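Local coordinates for VgrG protein (PDB 4DTH) that binds ATP and magnesium ions through its actin cross-linking domain and, as a toxin, probably uses them to link G-actin monomers covalently, at residues Leu236-Leu241 / Asn273-Leu278; Leu241-Gly246 / Glu257-Asn262. One frame throughout, in Å; residues are numbered along the deposited sequence.

How the interactions relate
Both interactions use helix 221-245, on the same side of the chain's centre, with centres about 13 Å apart. Interaction 1 is buried and joins the helix to the end of helix 269-275. It is mainly aliphatic groups on an indole face, with one water bridge. Interaction 2 is a surface contact at the C-terminal end of the same helix, where the loop leading to helix 269-275 folds back. Its direct bonds run to backbone carbonyls of that helix end. Leu241 belongs to both ranges, and Ala274 CB of interaction 1 packs on Phe245 CE2 of interaction 2 at 4.0 Å. Along the chain, interaction 2 is nested within the loop that interaction 1 closes.

Interaction 1 (Leu236-Leu241 / Asn273-Leu278); sequences LKTAEL and NAWEIL
Lys237 and Leu241, one turn apart on helix 221-245, lie over the same face of the indole of Trp275, at the end of helix 269-275. Lys237 CG sits above the six-membered ring, 3.6 Å from its centroid and 17° off the normal. Leu241 CD1 lies over the five-membered ring, offset toward the rim, 3.2 Å from Trp275 NE1. Both are CH-pi contacts. Lys237 CG is anti to its backbone N (chi1 -176°), which places it over the ring, and the chain then bends at chi2. The lysine chain and the indole run alongside each other, pointing opposite ways. Thr238 OG1 comes instead to the edge of the ring, in its plane, 3.5 Å from CZ2; this hydroxyl is hydrogen-bonded to Ile234 O. The other leucine branch, CD2, packs 3.6 Å from Ala274 CB. Trp200 meets Trp275 edge-to-face, and the Trp275 side chain lies about 11 Å from the bound ATP. Lys237 NZ forms a salt bridge to Glu240 OE2 (2.9 Å), on the syn side of the carboxylate. Lys237 therefore works in two ways. Its methylenes cover the indole, while its ammonium pairs with Glu240, which probably offsets much of the charge, and is linked to Ala274 O by a water.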
loop_
_atom_site.group_PDB
_atom_site.type_symbol
_atom_site.label_atom_id
_atom_site.label_comp_id
_atom_site.label_asym_id
_atom_site.label_seq_id
_atom_site.Cartn_x
_atom_site.Cartn_y
_atom_site.Cartn_z
ATOM N N LEU A 236 -5.055 17.377 9.785
ATOM C CA LEU A 236 -5.398 18.551 8.981
ATOM C C LEU A 236 -5.666 18.177 7.528
ATOM O O LEU A 236 -6.636 18.667 6.952
ATOM C CB LEU A 236 -4.316 19.646 9.073
ATOM C CG LEU A 236 -4.140 20.330 10.432
ATOM C CD1 LEU A 236 -3.029 21.381 10.356
ATOM C CD2 LEU A 236 -5.445 20.962 10.929
ATOM N N LYS A 237 -4.833 17.292 6.944
ATOM C CA LYS A 237 -5.034 16.819 5.572
ATOM C C LYS A 237 -6.354 16.041 5.440
ATOM O O LYS A 237 -7.067 16.216 4.445
ATOM C CB LYS A 237 -3.839 15.981 5.076
ATOM C CG LYS A 237 -3.952 15.530 3.612
ATOM C CD LYS A 237 -3.890 16.693 2.621
ATOM C CE LYS A 237 -3.819 16.186 1.204
ATOM N NZ LYS A 237 -3.680 17.323 0.262
ATOM N N THR A 238 -6.683 15.201 6.452
ATOM C CA THR A 238 -7.933 14.430 6.444
ATOM C C THR A 238 -9.129 15.396 6.426
ATOM O O THR A 238 -10.058 15.203 5.640
ATOM C CB THR A 238 -7.971 13.417 7.591
ATOM O OG1 THR A 238 -6.855 12.535 7.448
ATOM C CG2 THR A 238 -9.257 12.577 7.579
ATOM N N ALA A 239 -9.081 16.449 7.267
ATOM C CA ALA A 239 -10.130 17.460 7.316
ATOM C C ALA A 239 -10.234 18.188 5.963
ATOM O O ALA A 239 -11.342 18.349 5.440
ATOM C CB ALA A 239 -9.860 18.439 8.448
ATOM N N GLU A 240 -9.073 18.537 5.348
ATOM C CA GLU A 240 -9.051 19.186 4.029
ATOM C C GLU A 240 -9.716 18.305 2.975
ATOM O O GLU A 240 -10.564 18.791 2.214
ATOM C CB GLU A 240 -7.601 19.524 3.621
ATOM C CG GLU A 240 -7.454 20.119 2.226
ATOM C CD GLU A 240 -6.051 19.993 1.662
ATOM O OE1 GLU A 240 -5.142 20.699 2.157
ATOM O OE2 GLU A 240 -5.852 19.170 0.741
ATOM N N LEU A 241 -9.360 17.010 2.948
ATOM C CA LEU A 241 -9.915 16.065 1.978
ATOM C C LEU A 241 -11.392 15.799 2.209
ATOM O O LEU A 241 -12.131 15.691 1.240
ATOM C CB LEU A 241 -9.123 14.753 1.966
ATOM C CG LEU A 241 -7.671 14.867 1.498
ATOM C CD1 LEU A 241 -6.925 13.593 1.782
ATOM C CD2 LEU A 241 -7.587 15.206 0.020
ATOM N N ASN A 273 -5.160 9.205 -4.162
ATOM C CA ASN A 273 -4.270 9.921 -5.081
ATOM C C ASN A 273 -3.950 11.329 -4.595
ATOM O O ASN A 273 -2.819 11.780 -4.753
ATOM C CB ASN A 273 -4.853 9.950 -6.493
ATOM C CG ASN A 273 -4.773 8.613 -7.193
ATOM O OD1 ASN A 273 -4.087 7.686 -6.746
ATOM N ND2 ASN A 273 -5.497 8.473 -8.292
ATOM N N ALA A 274 -4.931 11.999 -3.961
ATOM C CA ALA A 274 -4.756 13.347 -3.426
ATOM C C ALA A 274 -3.701 13.422 -2.313
ATOM O O ALA A 274 -3.088 14.470 -2.149
ATOM C CB ALA A 274 -6.080 13.908 -2.949
ATOM N N TRP A 275 -3.462 12.317 -1.565
ATOM C CA TRP A 275 -2.410 12.284 -0.545
ATOM C C TRP A 275 -1.020 12.319 -1.214
ATOM O O TRP A 275 -0.086 12.871 -0.629
ATOM C CB TRP A 275 -2.500 11.009 0.311
ATOM C CG TRP A 275 -3.578 11.047 1.349
ATOM C CD1 TRP A 275 -4.859 10.601 1.216
ATOM C CD2 TRP A 275 -3.450 11.508 2.701
ATOM N NE1 TRP A 275 -5.535 10.743 2.404
ATOM C CE2 TRP A 275 -4.710 11.342 3.320
ATOM C CE3 TRP A 275 -2.406 12.103 3.437
ATOM C CZ2 TRP A 275 -4.958 11.740 4.639
ATOM C CZ3 TRP A 275 -2.645 12.472 4.755
ATOM C CH2 TRP A 275 -3.906 12.292 5.344
ATOM N N GLU A 276 -0.888 11.684 -2.414
ATOM C CA GLU A 276 0.345 11.506 -3.225
ATOM C C GLU A 276 1.253 10.461 -2.563
ATOM O O GLU A 276 1.563 9.431 -3.163
ATOM C CB GLU A 276 1.090 12.827 -3.484
ATOM C CG GLU A 276 0.276 13.822 -4.302
ATOM C CD GLU A 276 0.983 15.125 -4.617
ATOM O OE1 GLU A 276 0.276 16.134 -4.830
ATOM O OE2 GLU A 276 2.236 15.146 -4.640
ATOM N N ILE A 277 1.664 10.738 -1.325
ATOM C CA ILE A 277 2.410 9.839 -0.456
ATOM C C ILE A 277 1.366 9.496 0.612
ATOM O O ILE A 277 1.051 10.311 1.487
ATOM C CB ILE A 277 3.709 10.475 0.105
ATOM C CG1 ILE A 277 4.674 10.822 -1.055
ATOM C CG2 ILE A 277 4.375 9.525 1.110
ATOM C CD1 ILE A 277 5.904 11.695 -0.697
ATOM N N LEU A 278 0.779 8.313 0.475
ATOM C CA LEU A 278 -0.327 7.877 1.318
ATOM C C LEU A 278 0.103 7.153 2.599
ATOM O O LEU A 278 0.671 6.065 2.512
ATOM C CB LEU A 278 -1.263 6.969 0.483
ATOM C CG LEU A 278 -2.468 6.338 1.188
ATOM C CD1 LEU A 278 -3.512 7.386 1.558
ATOM C CD2 LEU A 278 -3.093 5.242 0.314
HETATM O O HOH W 1 -4.136 17.209 -2.443
#

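Interaction 2 (Leu241-Gly246 / Glu257-Asn262); sequences LAKKFG and EQITPN. With SO4 (sulfate ion), chain J.
The C-terminal end of helix 221-245 is covered here by the loop that leads on to helix 269-275, and Asn262 binds two of the last carbonyls of the helix. Its backbone N donates to Phe245 O at 2.8 Å, nearly straight at the hydrogen, from above the carbonyl plane. Its side-chain ND2 donates to Lys244 O at 3.2 Å, in the carbonyl plane and on a lone pair. The same ND2 also donates to Thr260 O at 3.2 Å, nearly along the C=O axis. Both acceptors lie close to the amide plane, so the two bonds fix the rotation of the amide. Asn262 CG stands between the backbone N and the carbonyl carbon (chi1 59°). The Asn262 and Phe245 side chains cross at about a right angle, with OD1 3.3 Å from Phe245 CD1. Lys270 and Val271 of helix 269-275 also touch the Phe245 side chain.

Gly246 leaves the helix with positive phi (64°). A beta carbon there would clash with Pro261 CA, so the bare glycine permits this close approach. Ile259 packs beside it, with CG2 3.6 Å from Gly246 CA, and crosses the Lys243 side chain at about a right angle. Ile259 also touches Trp252. Farther out, Lys243 NZ donates to a sulfate ion (O2, and weakly O1), probably from the crystallisation liquor, which Tyr310 OH also binds. A water donates to Asn262 OD1 at 2.8 Å and, weakly, to Lys244 O.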
loop_
_atom_site.group_PDB
_atom_site.type_symbol
_atom_site.label_atom_id
_atom_site.label_comp_id
_atom_site.label_asym_id
_atom_site.label_seq_id
_atom_site.Cartn_x
_atom_site.Cartn_y
_atom_site.Cartn_z
ATOM N N LEU A 241 -9.360 17.010 2.948
ATOM C CA LEU A 241 -9.915 16.065 1.978
ATOM C C LEU A 241 -11.392 15.799 2.209
ATOM O O LEU A 241 -12.131 15.691 1.240
ATOM C CB LEU A 241 -9.123 14.753 1.966
ATOM C CG LEU A 241 -7.671 14.867 1.498
ATOM C CD1 LEU A 241 -6.925 13.593 1.782
ATOM C CD2 LEU A 241 -7.587 15.206 0.020
ATOM N N ALA A 242 -11.826 15.717 3.482
ATOM C CA ALA A 242 -13.236 15.486 3.829
ATOM C C ALA A 242 -14.085 16.654 3.317
ATOM O O ALA A 242 -15.177 16.436 2.804
ATOM C CB ALA A 242 -13.389 15.351 5.340
ATOM N N LYS A 243 -13.559 17.882 3.418
ATOM C CA LYS A 243 -14.221 19.101 2.961
ATOM C C LYS A 243 -14.226 19.148 1.435
ATOM O O LYS A 243 -15.257 19.442 0.818
ATOM C CB LYS A 243 -13.448 20.301 3.523
ATOM C CG LYS A 243 -14.315 21.427 4.000
ATOM C CD LYS A 243 -13.427 22.580 4.447
ATOM C CE LYS A 243 -13.727 23.830 3.664
ATOM N NZ LYS A 243 -12.767 24.918 3.970
ATOM N N LYS A 244 -13.059 18.861 0.824
ATOM C CA LYS A 244 -12.873 18.881 -0.630
ATOM C C LYS A 244 -13.773 17.853 -1.334
ATOM O O LYS A 244 -14.480 18.200 -2.300
ATOM C CB LYS A 244 -11.388 18.577 -0.921
ATOM C CG LYS A 244 -11.023 18.290 -2.354
ATOM C CD LYS A 244 -11.091 19.517 -3.203
ATOM C CE LYS A 244 -10.508 19.277 -4.562
ATOM N NZ LYS A 244 -10.805 20.418 -5.460
ATOM N N PHE A 245 -13.753 16.604 -0.850
ATOM C CA PHE A 245 -14.469 15.499 -1.486
ATOM C C PHE A 245 -15.848 15.165 -0.914
ATOM O O PHE A 245 -16.520 14.286 -1.449
ATOM C CB PHE A 245 -13.571 14.257 -1.528
ATOM C CG PHE A 245 -12.382 14.392 -2.455
ATOM C CD1 PHE A 245 -12.536 14.281 -3.834
ATOM C CD2 PHE A 245 -11.112 14.646 -1.950
ATOM C CE1 PHE A 245 -11.434 14.401 -4.690
ATOM C CE2 PHE A 245 -10.005 14.756 -2.808
ATOM C CZ PHE A 245 -10.175 14.634 -4.170
ATOM N N GLY A 246 -16.243 15.845 0.159
ATOM C CA GLY A 246 -17.529 15.608 0.811
ATOM C C GLY A 246 -17.596 14.207 1.390
ATOM O O GLY A 246 -18.469 13.421 1.024
ATOM N N GLU A 257 -22.593 21.261 5.888
ATOM C CA GLU A 257 -21.753 22.403 5.555
ATOM C C GLU A 257 -21.885 22.742 4.065
ATOM O O GLU A 257 -21.003 23.379 3.483
ATOM C CB GLU A 257 -20.299 22.161 5.986
ATOM C CG GLU A 257 -20.146 22.173 7.501
ATOM C CD GLU A 257 -18.752 22.018 8.062
ATOM O OE1 GLU A 257 -17.784 22.455 7.399
ATOM O OE2 GLU A 257 -18.627 21.482 9.186
ATOM N N GLN A 258 -23.014 22.318 3.469
ATOM C CA GLN A 258 -23.404 22.549 2.070
ATOM C C GLN A 258 -22.366 21.994 1.066
ATOM O O GLN A 258 -22.124 22.577 0.003
ATOM C CB GLN A 258 -23.755 24.040 1.816
ATOM C CG GLN A 258 -24.837 24.630 2.749
ATOM C CD GLN A 258 -24.304 25.101 4.093
ATOM O OE1 GLN A 258 -23.305 25.829 4.187
ATOM N NE2 GLN A 258 -24.956 24.682 5.166
ATOM N N ILE A 259 -21.749 20.853 1.422
ATOM C CA ILE A 259 -20.763 20.198 0.565
ATOM C C ILE A 259 -21.376 18.968 -0.062
ATOM O O ILE A 259 -21.790 18.052 0.656
ATOM C CB ILE A 259 -19.447 19.869 1.323
ATOM C CG1 ILE A 259 -18.786 21.137 1.892
ATOM C CG2 ILE A 259 -18.484 19.098 0.406
ATOM C CD1 ILE A 259 -17.932 20.883 3.170
ATOM N N THR A 260 -21.394 18.918 -1.406
ATOM C CA THR A 260 -21.916 17.763 -2.118
ATOM C C THR A 260 -20.818 16.691 -2.223
ATOM O O THR A 260 -19.766 16.935 -2.829
ATOM C CB THR A 260 -22.434 18.150 -3.518
ATOM O OG1 THR A 260 -23.473 19.122 -3.394
ATOM C CG2 THR A 260 -22.948 16.941 -4.310
ATOM N N PRO A 261 -21.103 15.469 -1.728
ATOM C CA PRO A 261 -20.134 14.366 -1.881
ATOM C C PRO A 261 -19.682 14.140 -3.330
ATOM O O PRO A 261 -20.496 14.188 -4.272
ATOM C CB PRO A 261 -20.903 13.159 -1.344
ATOM C CG PRO A 261 -21.859 13.736 -0.370
ATOM C CD PRO A 261 -22.310 15.019 -0.997
ATOM N N ASN A 262 -18.366 13.990 -3.517
ATOM C CA ASN A 262 -17.804 13.706 -4.826
ATOM C C ASN A 262 -16.736 12.628 -4.750
ATOM O O ASN A 262 -15.860 12.567 -5.601
ATOM C CB ASN A 262 -17.379 14.967 -5.587
ATOM C CG ASN A 262 -16.342 15.809 -4.895
ATOM O OD1 ASN A 262 -15.156 15.770 -5.233
ATOM N ND2 ASN A 262 -16.784 16.644 -3.958
HETATM S S SO4 J . -9.386 24.060 3.171
HETATM O O1 SO4 J . -10.355 23.928 2.082
HETATM O O2 SO4 J . -10.011 24.776 4.284
HETATM O O3 SO4 J . -8.961 22.731 3.622
HETATM O O4 SO4 J . -8.221 24.809 2.680
HETATM O O HOH W 2 -13.555 18.080 -5.496
#